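Local structure of DNA-damage inducible protein DDI1-like protein (5YQ8) at residues Ser28-Lys32 with Arg33-Arg37; Leu94-Leu97 with Lys98-Gln101. The protein is an aspartic endopeptidase of the DDI1 family, present here as its retroviral protease-like domain, which pairs with a second copy in the crystal. All coordinates share one frame; numbering follows the deposited sequence.

Interaction 1: Ser28-Lys32 with Arg33-Arg37; sequences SIMNK and RTAER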
ATOM      1  N   SER A  28      10.678   2.786  -2.423  1.00 13.25           N
ATOM      2  CA  SER A  28      10.387   4.205  -2.662  1.00 13.77           C
ATOM      3  C   SER A  28      11.007   4.668  -3.973  1.00 13.79           C
ATOM      4  O   SER A  28      12.132   4.281  -4.299  1.00 15.12           O
ATOM      5  CB  SER A  28      10.877   5.085  -1.516  1.00 13.87           C
ATOM      6  OG  SER A  28      10.072   4.883  -0.359  1.00 14.40           O
ATOM      7  N   ILE A  29      10.227   5.432  -4.740  1.00 14.14           N
ATOM      8  CA  ILE A  29      10.583   5.851  -6.082  1.00 14.24           C
ATOM      9  C   ILE A  29      10.079   7.255  -6.313  1.00 13.71           C
ATOM     10  O   ILE A  29       8.996   7.588  -5.892  1.00 14.06           O
ATOM     11  CB  ILE A  29       9.995   4.939  -7.154  1.00 15.94           C
ATOM     12  CG1 ILE A  29      10.441   3.483  -7.007  1.00 16.26           C
ATOM     13  CG2 ILE A  29      10.524   5.349  -8.505  1.00 16.77           C
ATOM     14  CD1 ILE A  29       9.507   2.493  -7.660  1.00 17.52           C
ATOM     15  N   MET A  30      10.911   8.071  -6.947  1.00 12.51           N
ATOM     16  CA  MET A  30      10.643   9.435  -7.301  1.00 12.72           C
ATOM     17  C   MET A  30      10.809   9.619  -8.790  1.00 12.58           C
ATOM     18  O   MET A  30      11.782   9.086  -9.371  1.00 11.89           O
ATOM     19  CB  MET A  30      11.649  10.336  -6.565  1.00 12.14           C
ATOM     20  CG  MET A  30      11.698  11.749  -7.071  1.00 12.31           C
ATOM     21  SD  MET A  30      12.791  12.762  -6.051  1.00 11.88           S
ATOM     22  CE  MET A  30      11.930  12.875  -4.520  1.00 11.63           C
ATOM     23  N   ASN A  31       9.940  10.412  -9.410  1.00 13.05           N
ATOM     24  CA  ASN A  31      10.067  10.599 -10.868  1.00 13.93           C
ATOM     25  C   ASN A  31      11.197  11.551 -11.183  1.00 13.32           C
ATOM     26  O   ASN A  31      11.620  12.295 -10.325  1.00 12.67           O
ATOM     27  CB  ASN A  31       8.738  10.962 -11.555  1.00 15.29           C
ATOM     28  CG  ASN A  31       8.103  12.183 -10.981  1.00 17.24           C
ATOM     29  OD1 ASN A  31       8.708  12.844 -10.122  1.00 21.11           O
ATOM     30  ND2 ASN A  31       6.857  12.467 -11.371  1.00 16.44           N
ATOM     31  N   LYS A  32      11.734  11.484 -12.390  1.00 13.79           N
ATOM     32  CA  LYS A  32      12.848  12.346 -12.818  1.00 14.99           C
ATOM     33  C   LYS A  32      12.524  13.820 -12.680  1.00 15.48           C
ATOM     34  O   LYS A  32      13.379  14.614 -12.260  1.00 16.10           O
ATOM     35  CB  LYS A  32      13.250  12.064 -14.269  1.00 15.90           C
ATOM     36  CG  LYS A  32      14.391  12.956 -14.776  1.00 17.31           C
ATOM     37  CD  LYS A  32      14.986  12.468 -16.084  1.00 18.50           C
ATOM     38  CE  LYS A  32      16.049  13.429 -16.613  1.00 18.91           C
ATOM     39  NZ  LYS A  32      16.842  12.729 -17.693  1.00 19.03           N
ATOM     40  N   ARG A  33      11.268  14.154 -12.983  1.00 16.44           N
ATOM     41  CA  ARG A  33      10.814  15.520 -13.039  1.00 17.16           C
ATOM     42  C   ARG A  33      10.908  16.108 -11.675  1.00 17.08           C
ATOM     43  O   ARG A  33      11.285  17.293 -11.557  1.00 17.11           O
ATOM     44  CB  ARG A  33       9.356  15.610 -13.557  1.00 17.94           C
ATOM     45  CG  ARG A  33       8.825  17.052 -13.694  1.00 19.03           C
ATOM     46  CD  ARG A  33       7.487  17.091 -14.450  1.00 19.24           C
ATOM     47  NE  ARG A  33       6.778  15.810 -14.279  1.00 18.04           N
ATOM     48  CZ  ARG A  33       5.920  15.518 -13.302  1.00 19.53           C
ATOM     49  NH1 ARG A  33       5.589  16.440 -12.386  1.00 19.39           N
ATOM     50  NH2 ARG A  33       5.351  14.289 -13.249  1.00 19.50           N
ATOM     51  N   THR A  34      10.549  15.325 -10.645  1.00 18.12           N
ATOM     52  CA  THR A  34      10.533  15.843  -9.258  1.00 17.76           C
ATOM     53  C   THR A  34      11.940  16.095  -8.739  1.00 16.07           C
ATOM     54  O   THR A  34      12.238  17.172  -8.179  1.00 17.88           O
ATOM     55  CB  THR A  34       9.810  14.900  -8.346  1.00 18.61           C
ATOM     56  OG1 THR A  34       8.441  14.942  -8.727  1.00 20.51           O
ATOM     57  CG2 THR A  34       9.913  15.377  -6.863  1.00 20.68           C
ATOM     58  N   ALA A  35      12.808  15.124  -8.921  1.00 14.62           N
ATOM     59  CA  ALA A  35      14.185  15.264  -8.472  1.00 14.12           C
ATOM     60  C   ALA A  35      14.853  16.407  -9.222  1.00 14.98           C
ATOM     61  O   ALA A  35      15.621  17.151  -8.646  1.00 14.16           O
ATOM     62  CB  ALA A  35      14.927  13.959  -8.646  1.00 13.46           C
ATOM     63  N   GLU A  36      14.580  16.537 -10.513  1.00 17.05           N
ATOM     64  CA  GLU A  36      14.994  17.741 -11.237  1.00 19.65           C
ATOM     65  C   GLU A  36      14.368  18.997 -10.608  1.00 19.95           C
ATOM     66  O   GLU A  36      15.008  20.051 -10.409  1.00 20.64           O
ATOM     67  CB  GLU A  36      14.626  17.644 -12.730  1.00 21.50           C
ATOM     68  CG  GLU A  36      15.631  16.849 -13.595  1.00 23.46           C
ATOM     69  CD  GLU A  36      15.182  16.611 -15.051  1.00 25.24           C
ATOM     70  OE1 GLU A  36      14.003  16.262 -15.284  1.00 29.93           O
ATOM     71  OE2 GLU A  36      16.005  16.786 -15.970  1.00 26.40           O
ATOM     72  N   ARG A  37      13.110  18.901 -10.248  1.00 20.64           N
ATOM     73  CA  ARG A  37      12.427  20.058  -9.639  1.00 20.95           C
ATOM     74  C   ARG A  37      12.942  20.384  -8.236  1.00 21.10           C
ATOM     75  O   ARG A  37      12.818  21.506  -7.793  1.00 21.92           O
ATOM     76  CB  ARG A  37      10.923  19.819  -9.676  1.00 21.43           C
ATOM     77  CG  ARG A  37      10.030  20.914  -9.109  1.00 21.43           C
ATOM     78  CD  ARG A  37       8.587  20.618  -9.542  1.00 19.78           C
ATOM     79  NE  ARG A  37       8.105  19.304  -9.113  1.00 19.53           N
ATOM     80  CZ  ARG A  37       7.632  19.011  -7.896  1.00 20.07           C
ATOM     81  NH1 ARG A  37       7.479  19.930  -6.941  1.00 21.99           N
ATOM     82  NH2 ARG A  37       7.270  17.795  -7.652  1.00 19.50           N
TER
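Two donors of T34 grip OD1 of N31. The hydroxyl OG1 donates to it over 2.5 Å, lying in the carbonyl plane on a lone pair, while the backbone N of T34, 3.1 Å from the same OD1, comes from well above that plane. The torsion explains the reach: CG of N31 sits between its own backbone N and carbonyl carbon (chi1 56°), which folds the short amide back over the first turn. NH2 of R37 in turn donates to T34 OG1, so the hydroxyl links asparagine to arginine. The other end of the amide, ND2, is held by Q86 O and D89 OD1, and the guanidinium of R37 makes a salt bridge with D89. On the inner side M30 runs out extended, which lays SD 3.6 Å from A35 CB, where the small alanine leaves room for sulfur; the bend at chi3 then turns CE toward T34 CG2. On the outer side the extended chain of K32 runs past the E36 carboxylate, with CG 3.4 Å from OE1, and NZ stays beyond salt-bridge distance. Asparagine accepting from the backbone N three residues ahead is a classic N-cap, here starting helix 32-37 directly after strand 29-31 of the retropepsin-like domain.

Interaction 2: Leu94-Leu97 with Lys98-Gln101; sequences LDQL and KRHQ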
ATOM      1  N   LEU A  94       7.200   0.665   1.556  1.00  7.90           N
ATOM      2  CA  LEU A  94       7.415  -0.115   2.765  1.00  8.52           C
ATOM      3  C   LEU A  94       8.862  -0.068   3.304  1.00  9.31           C
ATOM      4  O   LEU A  94       9.061  -0.190   4.465  1.00 10.74           O
ATOM      5  CB  LEU A  94       6.973  -1.556   2.472  1.00  8.58           C
ATOM      6  CG  LEU A  94       6.552  -2.423   3.662  1.00  8.73           C
ATOM      7  CD1 LEU A  94       5.494  -1.695   4.464  1.00  8.52           C
ATOM      8  CD2 LEU A  94       6.092  -3.776   3.182  1.00  8.62           C
ATOM      9  N   ASP A  95       9.874   0.131   2.492  1.00  9.80           N
ATOM     10  CA  ASP A  95      11.201   0.405   3.026  1.00 10.39           C
ATOM     11  C   ASP A  95      11.266   1.596   4.007  1.00 10.38           C
ATOM     12  O   ASP A  95      11.804   1.490   5.127  1.00 10.14           O
ATOM     13  CB  ASP A  95      12.191   0.649   1.871  1.00 11.57           C
ATOM     14  CG  ASP A  95      11.541   1.337   0.634  1.00 12.81           C
ATOM     15  OD1 ASP A  95      10.257   1.363   0.519  1.00 13.93           O
ATOM     16  OD2 ASP A  95      12.326   1.773  -0.247  1.00 13.10           O
ATOM     17  N   GLN A  96      10.782   2.756   3.581  1.00  9.78           N
ATOM     18  CA  GLN A  96      10.852   3.977   4.404  1.00  9.84           C
ATOM     19  C   GLN A  96       9.774   3.998   5.492  1.00  9.11           C
ATOM     20  O   GLN A  96       9.994   4.458   6.568  1.00  9.29           O
ATOM     21  CB  GLN A  96      10.758   5.240   3.522  1.00 10.44           C
ATOM     22  CG  GLN A  96      11.905   5.405   2.518  1.00 10.75           C
ATOM     23  CD  GLN A  96      13.207   5.694   3.168  1.00 11.00           C
ATOM     24  OE1 GLN A  96      13.239   6.388   4.180  1.00 12.40           O
ATOM     25  NE2 GLN A  96      14.288   5.195   2.598  1.00 10.99           N
ATOM     26  N   LEU A  97       8.600   3.441   5.222  1.00  8.92           N
ATOM     27  CA  LEU A  97       7.597   3.222   6.277  1.00  8.04           C
ATOM     28  C   LEU A  97       8.149   2.398   7.422  1.00  8.15           C
ATOM     29  O   LEU A  97       7.916   2.717   8.573  1.00  7.44           O
ATOM     30  CB  LEU A  97       6.361   2.548   5.715  1.00  8.05           C
ATOM     31  CG  LEU A  97       5.370   3.425   4.927  1.00  7.83           C
ATOM     32  CD1 LEU A  97       4.283   2.617   4.299  1.00  7.78           C
ATOM     33  CD2 LEU A  97       4.783   4.484   5.845  1.00  7.72           C
ATOM     34  N   LYS A  98       8.889   1.355   7.094  1.00  8.03           N
ATOM     35  CA  LYS A  98       9.627   0.564   8.061  1.00  8.44           C
ATOM     36  C   LYS A  98      10.907   1.182   8.579  1.00  8.85           C
ATOM     37  O   LYS A  98      11.158   1.184   9.751  1.00 10.23           O
ATOM     38  CB  LYS A  98       9.927  -0.831   7.492  1.00  8.29           C
ATOM     39  CG  LYS A  98       8.700  -1.683   7.258  1.00  7.93           C
ATOM     40  CD  LYS A  98       9.137  -3.133   7.364  1.00  8.05           C
ATOM     41  CE  LYS A  98       8.053  -4.027   7.856  1.00  7.74           C
ATOM     42  NZ  LYS A  98       8.484  -5.376   7.524  1.00  7.75           N
ATOM     43  N   ARG A  99      11.688   1.810   7.747  1.00  9.43           N
ATOM     44  CA  ARG A  99      12.929   2.424   8.219  1.00  9.14           C
ATOM     45  C   ARG A  99      12.722   3.500   9.302  1.00  9.53           C
ATOM     46  O   ARG A  99      13.515   3.665  10.217  1.00  8.65           O
ATOM     47  CB  ARG A  99      13.652   3.016   6.991  1.00  9.35           C
ATOM     48  CG  ARG A  99      14.695   4.054   7.297  1.00  9.16           C
ATOM     49  CD  ARG A  99      15.837   3.415   8.078  1.00  9.37           C
ATOM     50  NE  ARG A  99      16.718   4.499   8.409  1.00  9.49           N
ATOM     51  CZ  ARG A  99      16.627   5.251   9.489  1.00  9.74           C
ATOM     52  NH1 ARG A  99      15.716   5.017  10.420  1.00 10.77           N
ATOM     53  NH2 ARG A  99      17.430   6.283   9.618  1.00  9.70           N
ATOM     54  N   HIS A 100      11.653   4.246   9.169  1.00 10.17           N
ATOM     55  CA  HIS A 100      11.326   5.298  10.122  1.00 11.08           C
ATOM     56  C   HIS A 100      10.152   4.949  11.049  1.00 11.61           C
ATOM     57  O   HIS A 100       9.637   5.820  11.765  1.00 12.02           O
ATOM     58  CB  HIS A 100      11.054   6.614   9.368  1.00 10.94           C
ATOM     59  CG  HIS A 100      12.158   6.999   8.456  1.00 10.79           C
ATOM     60  ND1 HIS A 100      13.361   7.483   8.912  1.00 11.35           N
ATOM     61  CD2 HIS A 100      12.265   6.919   7.115  1.00 11.07           C
ATOM     62  CE1 HIS A 100      14.151   7.713   7.883  1.00 11.13           C
ATOM     63  NE2 HIS A 100      13.518   7.355   6.777  1.00 11.14           N
ATOM     64  N   GLN A 101       9.775   3.669  11.074  1.00 12.21           N
ATOM     65  CA  GLN A 101       8.838   3.116  12.038  1.00 12.37           C
ATOM     66  C   GLN A 101       7.548   3.918  12.047  1.00 12.62           C
ATOM     67  O   GLN A 101       7.014   4.241  13.096  1.00 13.94           O
ATOM     68  CB  GLN A 101       9.493   3.121  13.408  1.00 13.04           C
ATOM     69  CG  GLN A 101      10.784   2.316  13.483  1.00 13.38           C
ATOM     70  CD  GLN A 101      11.365   2.352  14.854  1.00 14.48           C
ATOM     71  OE1 GLN A 101      10.851   3.062  15.736  1.00 17.92           O
ATOM     72  NE2 GLN A 101      12.479   1.642  15.060  1.00 15.96           N
TER
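Q96 and H100, one helical turn apart, lie side by side and point the same way. Along the glutamine, CB leads to a CG set beside the backbone N and packed near S28 OG; a bend at chi2 (-69°) then swings CD and the amide along the helix toward the histidine. At the tip OE1 meets the imidazole at its edge, in the ring plane, 3.1 Å from H100 CD2 and 2.8 Å from H100 NE2. The bond from H100 NE2 is weak, bent to 128° at the hydrogen, and the amide and ring planes are turned 39° apart. The second amide atom, NE2 of Q96, makes a weak bond to A79 O, and H100 NE2 has a further weak partner in P77 O. A long polar side chain with both donor and acceptor suits this buried place between helix and strand. R99 supplies the cover: its CG stands 3.5 Å above the centre of the H100 ring. The aliphatic start of K98 lies against the previous turn, CG 3.2 Å from L94 O, before its NZ reaches T4 O of the second subunit. Among the backbone bonds, H100 N still donates to Q96 O, but H100 has already left helical angles. Q101, with positive phi, then ends the helix in a Schellman motif in which M102 N bonds to L97 O and Q101 N to K98 O. Helix 94-99 thus rests through Q96 and H100 on strand 74-83, whereas L94, L97 and K98 face the second subunit.

In the fold
From the N terminus the chain first makes strands 7-12 and 15-21, passes D22, the probable active-site aspartate, and enters interaction 1, where strand 29-31 turns directly into helix 32-37. Much later, after the hairpin of strands 62-71 and 74-83 and the short strand 90-92, interaction 2 forms within helix 94-99 and its end. Both contacts are local and follow in series, so neither nests in nor crosses the other, and neither closes a long loop. Their centres lie about 19 Å apart, yet their near ends meet: S28 N probably donates to D95 OD2 at 2.9 Å. This joins the approach to strand 29-31 to helix 94-99, whose L97 side chain lies about 6 Å from that of D22.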